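ABC transporter, periplasmic solute-binding protein (Rhizobium meliloti, PDB 4WED) probably binds a peptide, nickel or haem-related solute in the periplasm and delivers it to an ABC importer, as other family 5 solute-binding proteins do. Local coordinates at residues Glu120-Ile125 and Arg167-Leu172; Pro335-Ala340 and Met389-Ile394. All coordinates share one frame; numbering follows the deposited sequence.

Interaction 1 of 2, residues Glu120-Ile125 and Arg167-Leu172; sequences ERWMGI and RPTRFL
Trp122 lays one face of its indole against the backbone and ring of Pro168, apolar packing and a carbonyl over the ring face sharing the contact. Pro168 CG comes within 3.5 Å of Trp122 CE3, just beyond the rim of the six-membered ring. Thr169 adds its methyl, CG2 standing 3.7 Å from Trp122 CH2 at an oblique angle. Met123 CG backs the opposite face, so the indole is sandwiched. A chi1 of 62° sets Trp122 CG between its own N and carbonyl carbon, turning the ring toward the 167-172 loop.

No direct hydrogen bond joins the segments. Pro168 O lies 3.2 Å above the indole plane, over the CD1-NE1 bond; its angle to NE1 is poor, and it accepts from Gln52. Trp122 NE1 donates to a water at 2.7 Å, which donates to Arg170 O. A cis peptide precedes Pro168. A type II turn from Trp122 to Ile125, with Gly124 at positive phi, follows helix 112-122, which packs here on the loop between helix 159-162 and strand 192-197. Replacing Trp122 by an alanine is likely to open a gap beside Pro168 and leave the bridging water without its indole donor. Separately, Leu172 CD2 lies over one face of the Arg121 guanidinium.

Interaction 2 of 2, residues Pro335-Ala340 and Met389-Ile394; sequences PVRDAA and MKEVGI
Val392 sets its CG1 methyl against the first turn of helix 339-348, overlapping Ala339. The approach is to backbone as much as to side chain: CG1 lies 3.9 Å from Ala339 CA and 4.1 Å from Ala339 CB. With CG1 anti to the carbonyl carbon (chi1 -57°), this branch is the one that meets the neighbouring helix. The CA atoms of Ala339 and Val392 are 5.7 Å apart, a close approach that the small alanine permits.

Two helix ends meet here. Asp338 is the N-cap of helix 339-348, its OD1 accepting from Ala341 N, whereas helix 378-392 finishes in a Schellman motif at Gly393, whose phi is 100°. Within that motif Ile394 N bonds back to Met389 O at 2.7 Å, and Gly393 N to Lys390 O at 2.9 Å. Val392 also touches Ala342, one turn further along helix 339-348.

A salt bridge adds to the packing. Arg337 NH2 and Glu391 OE1 are 3.2 Å apart, the carboxylate meeting the guanidinium at its edge with the two planes 51° apart. With Glu391 OE2 4.0 Å from the same NH2, one oxygen makes the contact, not a bidentate pair. Arg337 NE has a second, weak and long ion pair with Asp301.

In the two-lobed periplasmic binding protein fold expected of family 5, interactions 1 and 2 are separate packing sites on opposite sides of the chain's centre, their own centres 51 Å apart and their nearest atoms about 33 Å apart. They follow in series along the chain, 120-125 with 167-172 closing before 335-340 with 389-394 opens. Interaction 1, mostly buried, is 21 Å from the middle of the chain, against 31 Å for the partly buried interaction 2. It lies near, but not at, the bound sodium ion: the side chain of Thr169 is about 11 Å away, and Arg170 NH1 donates to OD1 of Asp62, which with Asp515 forms the metal site.

Interaction 1 of 2, residues Glu120-Ile125 and Arg167-Leu172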
ATOM      1  N   GLU A 120       5.993  25.527   0.225  1.00 68.82           N
ATOM      2  CA  GLU A 120       5.889  26.360  -0.972  1.00 75.71           C
ATOM      3  C   GLU A 120       6.649  25.783  -2.177  1.00 76.38           C
ATOM      4  O   GLU A 120       6.395  26.169  -3.309  1.00 77.48           O
ATOM      5  CB  GLU A 120       6.395  27.768  -0.681  1.00 79.10           C
ATOM      6  CG  GLU A 120       5.408  28.621   0.095  1.00 83.80           C
ATOM      7  CD  GLU A 120       5.975  30.005   0.388  1.00 91.67           C
ATOM      8  OE1 GLU A 120       7.208  30.196   0.185  1.00 94.60           O
ATOM      9  OE2 GLU A 120       5.197  30.892   0.813  1.00 86.40           O
ATOM     10  N   ARG A 121       7.583  24.877  -1.929  1.00 75.99           N
ATOM     11  CA  ARG A 121       8.321  24.254  -3.003  1.00 81.19           C
ATOM     12  C   ARG A 121       7.486  23.233  -3.766  1.00 81.26           C
ATOM     13  O   ARG A 121       7.788  22.949  -4.916  1.00 85.19           O
ATOM     14  CB  ARG A 121       9.597  23.583  -2.483  1.00 80.50           C
ATOM     15  CG  ARG A 121      10.756  24.548  -2.325  1.00 83.92           C
ATOM     16  CD  ARG A 121      11.869  23.949  -1.475  1.00 85.38           C
ATOM     17  NE  ARG A 121      13.174  23.944  -2.136  1.00 91.11           N
ATOM     18  CZ  ARG A 121      13.509  23.148  -3.149  1.00 95.02           C
ATOM     19  NH1 ARG A 121      12.640  22.299  -3.668  1.00106.11           N
ATOM     20  NH2 ARG A 121      14.723  23.193  -3.648  1.00100.89           N
ATOM     21  N   TRP A 122       6.454  22.668  -3.158  1.00 70.79           N
ATOM     22  CA  TRP A 122       5.704  21.607  -3.860  1.00 70.69           C
ATOM     23  C   TRP A 122       4.195  21.776  -3.909  1.00 68.66           C
ATOM     24  O   TRP A 122       3.545  21.253  -4.820  1.00 73.58           O
ATOM     25  CB  TRP A 122       6.035  20.203  -3.294  1.00 65.65           C
ATOM     26  CG  TRP A 122       5.666  20.019  -1.853  1.00 60.76           C
ATOM     27  CD1 TRP A 122       6.457  20.262  -0.740  1.00 59.70           C
ATOM     28  CD2 TRP A 122       4.432  19.530  -1.373  1.00 59.40           C
ATOM     29  NE1 TRP A 122       5.759  19.965   0.405  1.00 62.15           N
ATOM     30  CE2 TRP A 122       4.512  19.503   0.047  1.00 61.17           C
ATOM     31  CE3 TRP A 122       3.257  19.101  -2.001  1.00 59.22           C
ATOM     32  CZ2 TRP A 122       3.447  19.087   0.853  1.00 60.77           C
ATOM     33  CZ3 TRP A 122       2.195  18.667  -1.196  1.00 63.00           C
ATOM     34  CH2 TRP A 122       2.302  18.667   0.222  1.00 61.68           C
HETATM   35  N   MSE A 123       3.627  22.494  -2.961  1.00 67.08           N
HETATM   36  CA  MSE A 123       2.181  22.555  -2.877  1.00 74.02           C
HETATM   37  C   MSE A 123       1.550  23.533  -3.833  1.00 81.46           C
HETATM   38  O   MSE A 123       1.834  24.732  -3.796  1.00 78.84           O
HETATM   39  CB  MSE A 123       1.773  23.001  -1.502  1.00 75.96           C
HETATM   40  CG  MSE A 123       1.554  21.767  -0.665  1.00 83.61           C
HETATM   41 SE   MSE A 123       0.629  22.268   1.020  1.00 99.52          SE
HETATM   42  CE  MSE A 123       1.876  23.707   1.427  1.00 90.42           C
ATOM     43  N   GLY A 124       0.640  23.029  -4.661  1.00 86.99           N
ATOM     44  CA  GLY A 124       0.003  23.839  -5.690  1.00 92.53           C
ATOM     45  C   GLY A 124       0.720  23.708  -7.031  1.00 94.52           C
ATOM     46  O   GLY A 124       0.222  24.214  -8.032  1.00 96.09           O
ATOM     47  N   ILE A 125       1.879  23.040  -7.062  1.00 90.90           N
ATOM     48  CA  ILE A 125       2.600  22.836  -8.317  1.00 92.50           C
ATOM     49  C   ILE A 125       1.799  21.815  -9.111  1.00 94.14           C
ATOM     50  O   ILE A 125       1.408  20.765  -8.574  1.00 97.34           O
ATOM     51  CB  ILE A 125       4.056  22.369  -8.105  1.00 84.86           C
ATOM     52  N   ARG A 167       7.367  11.286  -0.255  1.00 63.42           N
ATOM     53  CA  ARG A 167       7.547  12.481  -1.066  1.00 65.06           C
ATOM     54  C   ARG A 167       6.194  12.902  -1.600  1.00 62.22           C
ATOM     55  O   ARG A 167       5.337  12.053  -1.774  1.00 59.48           O
ATOM     56  CB  ARG A 167       8.477  12.176  -2.230  1.00 66.67           C
ATOM     57  CG  ARG A 167       7.941  11.101  -3.147  1.00 68.84           C
ATOM     58  CD  ARG A 167       8.705  11.031  -4.446  1.00 75.80           C
ATOM     59  NE  ARG A 167       9.961  10.327  -4.269  1.00 73.55           N
ATOM     60  CZ  ARG A 167      10.361   9.310  -5.011  1.00 71.83           C
ATOM     61  NH1 ARG A 167       9.615   8.863  -5.999  1.00 69.42           N
ATOM     62  NH2 ARG A 167      11.515   8.744  -4.752  1.00 72.79           N
ATOM     63  N   PRO A 168       5.973  14.185  -1.881  1.00 64.46           N
ATOM     64  CA  PRO A 168       6.938  15.284  -1.743  1.00 63.56           C
ATOM     65  C   PRO A 168       6.846  16.056  -0.431  1.00 59.23           C
ATOM     66  O   PRO A 168       7.362  17.160  -0.303  1.00 61.88           O
ATOM     67  CB  PRO A 168       6.486  16.222  -2.847  1.00 64.37           C
ATOM     68  CG  PRO A 168       5.007  16.124  -2.783  1.00 64.67           C
ATOM     69  CD  PRO A 168       4.723  14.669  -2.497  1.00 66.06           C
ATOM     70  N   THR A 169       6.244  15.438   0.558  1.00 57.08           N
ATOM     71  CA  THR A 169       5.825  16.134   1.757  1.00 58.73           C
ATOM     72  C   THR A 169       6.857  16.350   2.855  1.00 58.05           C
ATOM     73  O   THR A 169       6.470  16.634   3.998  1.00 58.22           O
ATOM     74  CB  THR A 169       4.691  15.318   2.373  1.00 54.53           C
ATOM     75  OG1 THR A 169       5.084  13.935   2.408  1.00 56.57           O
ATOM     76  CG2 THR A 169       3.495  15.464   1.515  1.00 54.81           C
ATOM     77  N   ARG A 170       8.141  16.208   2.557  1.00 55.78           N
ATOM     78  CA  ARG A 170       9.126  16.225   3.636  1.00 56.19           C
ATOM     79  C   ARG A 170      10.063  17.392   3.522  1.00 54.12           C
ATOM     80  O   ARG A 170      10.023  18.097   2.527  1.00 61.65           O
ATOM     81  CB  ARG A 170       9.831  14.883   3.733  1.00 57.28           C
ATOM     82  CG  ARG A 170       8.801  13.757   3.807  1.00 58.45           C
ATOM     83  CD  ARG A 170       9.384  12.482   4.371  1.00 53.37           C
ATOM     84  NE  ARG A 170       8.354  11.485   4.560  1.00 51.81           N
ATOM     85  CZ  ARG A 170       8.571  10.300   5.139  1.00 55.00           C
ATOM     86  NH1 ARG A 170       9.800   9.966   5.570  1.00 52.96           N
ATOM     87  NH2 ARG A 170       7.571   9.438   5.285  1.00 53.84           N
ATOM     88  N   PHE A 171      10.912  17.558   4.539  1.00 54.97           N
ATOM     89  CA  PHE A 171      11.600  18.815   4.851  1.00 58.86           C
ATOM     90  C   PHE A 171      13.133  18.853   4.678  1.00 65.79           C
ATOM     91  O   PHE A 171      13.917  18.123   5.354  1.00 64.69           O
ATOM     92  CB  PHE A 171      11.158  19.257   6.242  1.00 59.63           C
ATOM     93  CG  PHE A 171       9.683  19.539   6.296  1.00 59.62           C
ATOM     94  CD1 PHE A 171       8.780  18.501   6.505  1.00 57.89           C
ATOM     95  CD2 PHE A 171       9.184  20.822   6.031  1.00 62.12           C
ATOM     96  CE1 PHE A 171       7.415  18.735   6.514  1.00 57.97           C
ATOM     97  CE2 PHE A 171       7.814  21.060   6.028  1.00 64.50           C
ATOM     98  CZ  PHE A 171       6.921  20.006   6.255  1.00 59.46           C
ATOM     99  N   LEU A 172      13.544  19.734   3.748  1.00 65.82           N
ATOM    100  CA  LEU A 172      14.921  19.868   3.301  1.00 64.31           C
ATOM    101  C   LEU A 172      15.446  21.176   3.803  1.00 65.51           C
ATOM    102  O   LEU A 172      14.783  22.187   3.657  1.00 70.76           O
ATOM    103  CB  LEU A 172      14.952  19.881   1.772  1.00 66.39           C
ATOM    104  CG  LEU A 172      16.247  20.287   1.045  1.00 68.77           C
ATOM    105  CD1 LEU A 172      17.345  19.225   1.184  1.00 69.05           C
ATOM    106  CD2 LEU A 172      15.952  20.527  -0.425  1.00 68.95           C
TER
HETATM  107  O   HOH W   1       7.380  19.695   2.489  1.00 58.47           O

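Interaction 2 of 2, residues Pro335-Ala340 and Met389-Ile394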
ATOM      1  N   PRO A 335     -14.061 -16.243   4.178  1.00 63.46           N
ATOM      2  CA  PRO A 335     -14.870 -17.447   3.897  1.00 66.15           C
ATOM      3  C   PRO A 335     -14.048 -18.718   3.685  1.00 67.55           C
ATOM      4  O   PRO A 335     -13.043 -18.719   2.971  1.00 73.00           O
ATOM      5  CB  PRO A 335     -15.609 -17.091   2.605  1.00 65.18           C
ATOM      6  CG  PRO A 335     -14.831 -15.985   2.011  1.00 62.05           C
ATOM      7  CD  PRO A 335     -14.206 -15.228   3.125  1.00 59.77           C
ATOM      8  N   VAL A 336     -14.495 -19.791   4.307  1.00 70.38           N
ATOM      9  CA  VAL A 336     -13.898 -21.121   4.155  1.00 74.35           C
ATOM     10  C   VAL A 336     -14.596 -21.859   2.996  1.00 70.98           C
ATOM     11  O   VAL A 336     -15.813 -21.905   2.931  1.00 69.43           O
ATOM     12  CB  VAL A 336     -14.011 -21.926   5.487  1.00 75.55           C
ATOM     13  CG1 VAL A 336     -15.434 -22.378   5.738  1.00 79.00           C
ATOM     14  CG2 VAL A 336     -13.104 -23.146   5.503  1.00 80.33           C
ATOM     15  N   ARG A 337     -13.830 -22.443   2.086  1.00 71.35           N
ATOM     16  CA  ARG A 337     -14.428 -23.125   0.927  1.00 70.94           C
ATOM     17  C   ARG A 337     -15.630 -23.989   1.346  1.00 66.99           C
ATOM     18  O   ARG A 337     -15.508 -24.860   2.207  1.00 65.66           O
ATOM     19  CB  ARG A 337     -13.401 -23.981   0.148  1.00 68.09           C
ATOM     20  CG  ARG A 337     -13.865 -24.241  -1.279  1.00 70.76           C
ATOM     21  CD  ARG A 337     -13.241 -25.417  -2.039  1.00 79.28           C
ATOM     22  NE  ARG A 337     -11.940 -25.948  -1.594  1.00 83.68           N
ATOM     23  CZ  ARG A 337     -11.331 -27.003  -2.170  1.00 87.69           C
ATOM     24  NH1 ARG A 337     -10.142 -27.425  -1.748  1.00 84.17           N
ATOM     25  NH2 ARG A 337     -11.908 -27.637  -3.189  1.00 83.86           N
ATOM     26  N   ASP A 338     -16.790 -23.744   0.738  1.00 66.46           N
ATOM     27  CA  ASP A 338     -17.951 -24.588   1.018  1.00 66.78           C
ATOM     28  C   ASP A 338     -18.659 -25.021  -0.262  1.00 61.03           C
ATOM     29  O   ASP A 338     -19.587 -24.399  -0.726  1.00 62.74           O
ATOM     30  CB  ASP A 338     -18.888 -23.837   1.974  1.00 69.63           C
ATOM     31  CG  ASP A 338     -19.827 -24.757   2.708  1.00 69.40           C
ATOM     32  OD1 ASP A 338     -20.238 -25.768   2.113  1.00 73.49           O
ATOM     33  OD2 ASP A 338     -20.158 -24.454   3.873  1.00 75.10           O
ATOM     34  N   ALA A 339     -18.198 -26.109  -0.842  1.00 62.58           N
ATOM     35  CA  ALA A 339     -18.746 -26.580  -2.102  1.00 62.33           C
ATOM     36  C   ALA A 339     -20.198 -26.947  -1.972  1.00 60.69           C
ATOM     37  O   ALA A 339     -20.944 -26.804  -2.924  1.00 64.21           O
ATOM     38  CB  ALA A 339     -17.973 -27.777  -2.613  1.00 64.70           C
ATOM     39  N   ALA A 340     -20.610 -27.410  -0.808  1.00 61.13           N
ATOM     40  CA  ALA A 340     -21.990 -27.878  -0.649  1.00 64.15           C
ATOM     41  C   ALA A 340     -22.925 -26.678  -0.607  1.00 60.84           C
ATOM     42  O   ALA A 340     -23.950 -26.631  -1.294  1.00 62.95           O
ATOM     43  CB  ALA A 340     -22.143 -28.736   0.604  1.00 64.59           C
HETATM   44  N   MSE A 389     -14.255 -24.382  -9.187  1.00 59.27           N
HETATM   45  CA  MSE A 389     -15.533 -24.101  -9.857  1.00 56.10           C
HETATM   46  C   MSE A 389     -16.129 -25.321 -10.513  1.00 58.43           C
HETATM   47  O   MSE A 389     -17.343 -25.564 -10.504  1.00 59.13           O
HETATM   48  CB  MSE A 389     -15.202 -23.085 -10.937  1.00 60.03           C
HETATM   49  CG  MSE A 389     -14.768 -21.734 -10.375  1.00 63.79           C
HETATM   50 SE   MSE A 389     -16.169 -21.069  -9.161  1.00 92.75          SE
HETATM   51  CE  MSE A 389     -15.634 -21.780  -7.385  1.00 85.89           C
ATOM     52  N   LYS A 390     -15.263 -26.131 -11.076  1.00 59.53           N
ATOM     53  CA  LYS A 390     -15.708 -27.336 -11.672  1.00 66.24           C
ATOM     54  C   LYS A 390     -16.453 -28.129 -10.608  1.00 67.99           C
ATOM     55  O   LYS A 390     -17.543 -28.611 -10.873  1.00 66.29           O
ATOM     56  CB  LYS A 390     -14.519 -28.093 -12.263  1.00 73.61           C
ATOM     57  CG  LYS A 390     -14.786 -29.554 -12.611  1.00 79.03           C
ATOM     58  CD  LYS A 390     -15.277 -29.734 -14.032  1.00 80.45           C
ATOM     59  CE  LYS A 390     -15.487 -31.209 -14.302  1.00 81.53           C
ATOM     60  NZ  LYS A 390     -15.014 -31.592 -15.648  1.00 86.86           N
ATOM     61  N   GLU A 391     -15.895 -28.224  -9.398  1.00 71.37           N
ATOM     62  CA  GLU A 391     -16.499 -29.037  -8.325  1.00 68.22           C
ATOM     63  C   GLU A 391     -17.897 -28.565  -7.932  1.00 67.55           C
ATOM     64  O   GLU A 391     -18.695 -29.376  -7.520  1.00 69.23           O
ATOM     65  CB  GLU A 391     -15.595 -29.083  -7.083  1.00 70.53           C
ATOM     66  CG  GLU A 391     -14.439 -30.085  -7.193  1.00 80.70           C
ATOM     67  CD  GLU A 391     -13.312 -29.849  -6.177  1.00 86.20           C
ATOM     68  OE1 GLU A 391     -12.833 -28.695  -6.064  1.00 94.68           O
ATOM     69  OE2 GLU A 391     -12.886 -30.810  -5.498  1.00 87.21           O
ATOM     70  N   VAL A 392     -18.192 -27.264  -8.050  1.00 67.63           N
ATOM     71  CA  VAL A 392     -19.551 -26.741  -7.774  1.00 64.46           C
ATOM     72  C   VAL A 392     -20.442 -26.646  -9.006  1.00 66.10           C
ATOM     73  O   VAL A 392     -21.604 -26.248  -8.892  1.00 71.03           O
ATOM     74  CB  VAL A 392     -19.529 -25.360  -7.103  1.00 66.72           C
ATOM     75  CG1 VAL A 392     -18.729 -25.431  -5.827  1.00 73.73           C
ATOM     76  CG2 VAL A 392     -18.963 -24.260  -8.011  1.00 66.70           C
ATOM     77  N   GLY A 393     -19.893 -26.993 -10.169  1.00 64.63           N
ATOM     78  CA  GLY A 393     -20.637 -27.052 -11.426  1.00 61.74           C
ATOM     79  C   GLY A 393     -20.465 -25.856 -12.356  1.00 60.70           C
ATOM     80  O   GLY A 393     -21.253 -25.676 -13.273  1.00 57.86           O
ATOM     81  N   ILE A 394     -19.463 -25.014 -12.112  1.00 57.47           N
ATOM     82  CA  ILE A 394     -19.197 -23.888 -12.980  1.00 58.71           C
ATOM     83  C   ILE A 394     -18.040 -24.222 -13.896  1.00 59.90           C
ATOM     84  O   ILE A 394     -17.039 -24.766 -13.445  1.00 60.94           O
ATOM     85  CB  ILE A 394     -18.836 -22.643 -12.142  1.00 65.47           C
ATOM     86  CG1 ILE A 394     -20.132 -22.056 -11.550  1.00 66.69           C
ATOM     87  CG2 ILE A 394     -18.072 -21.626 -12.998  1.00 60.40           C
ATOM     88  CD1 ILE A 394     -19.972 -21.359 -10.233  1.00 67.21           C
TER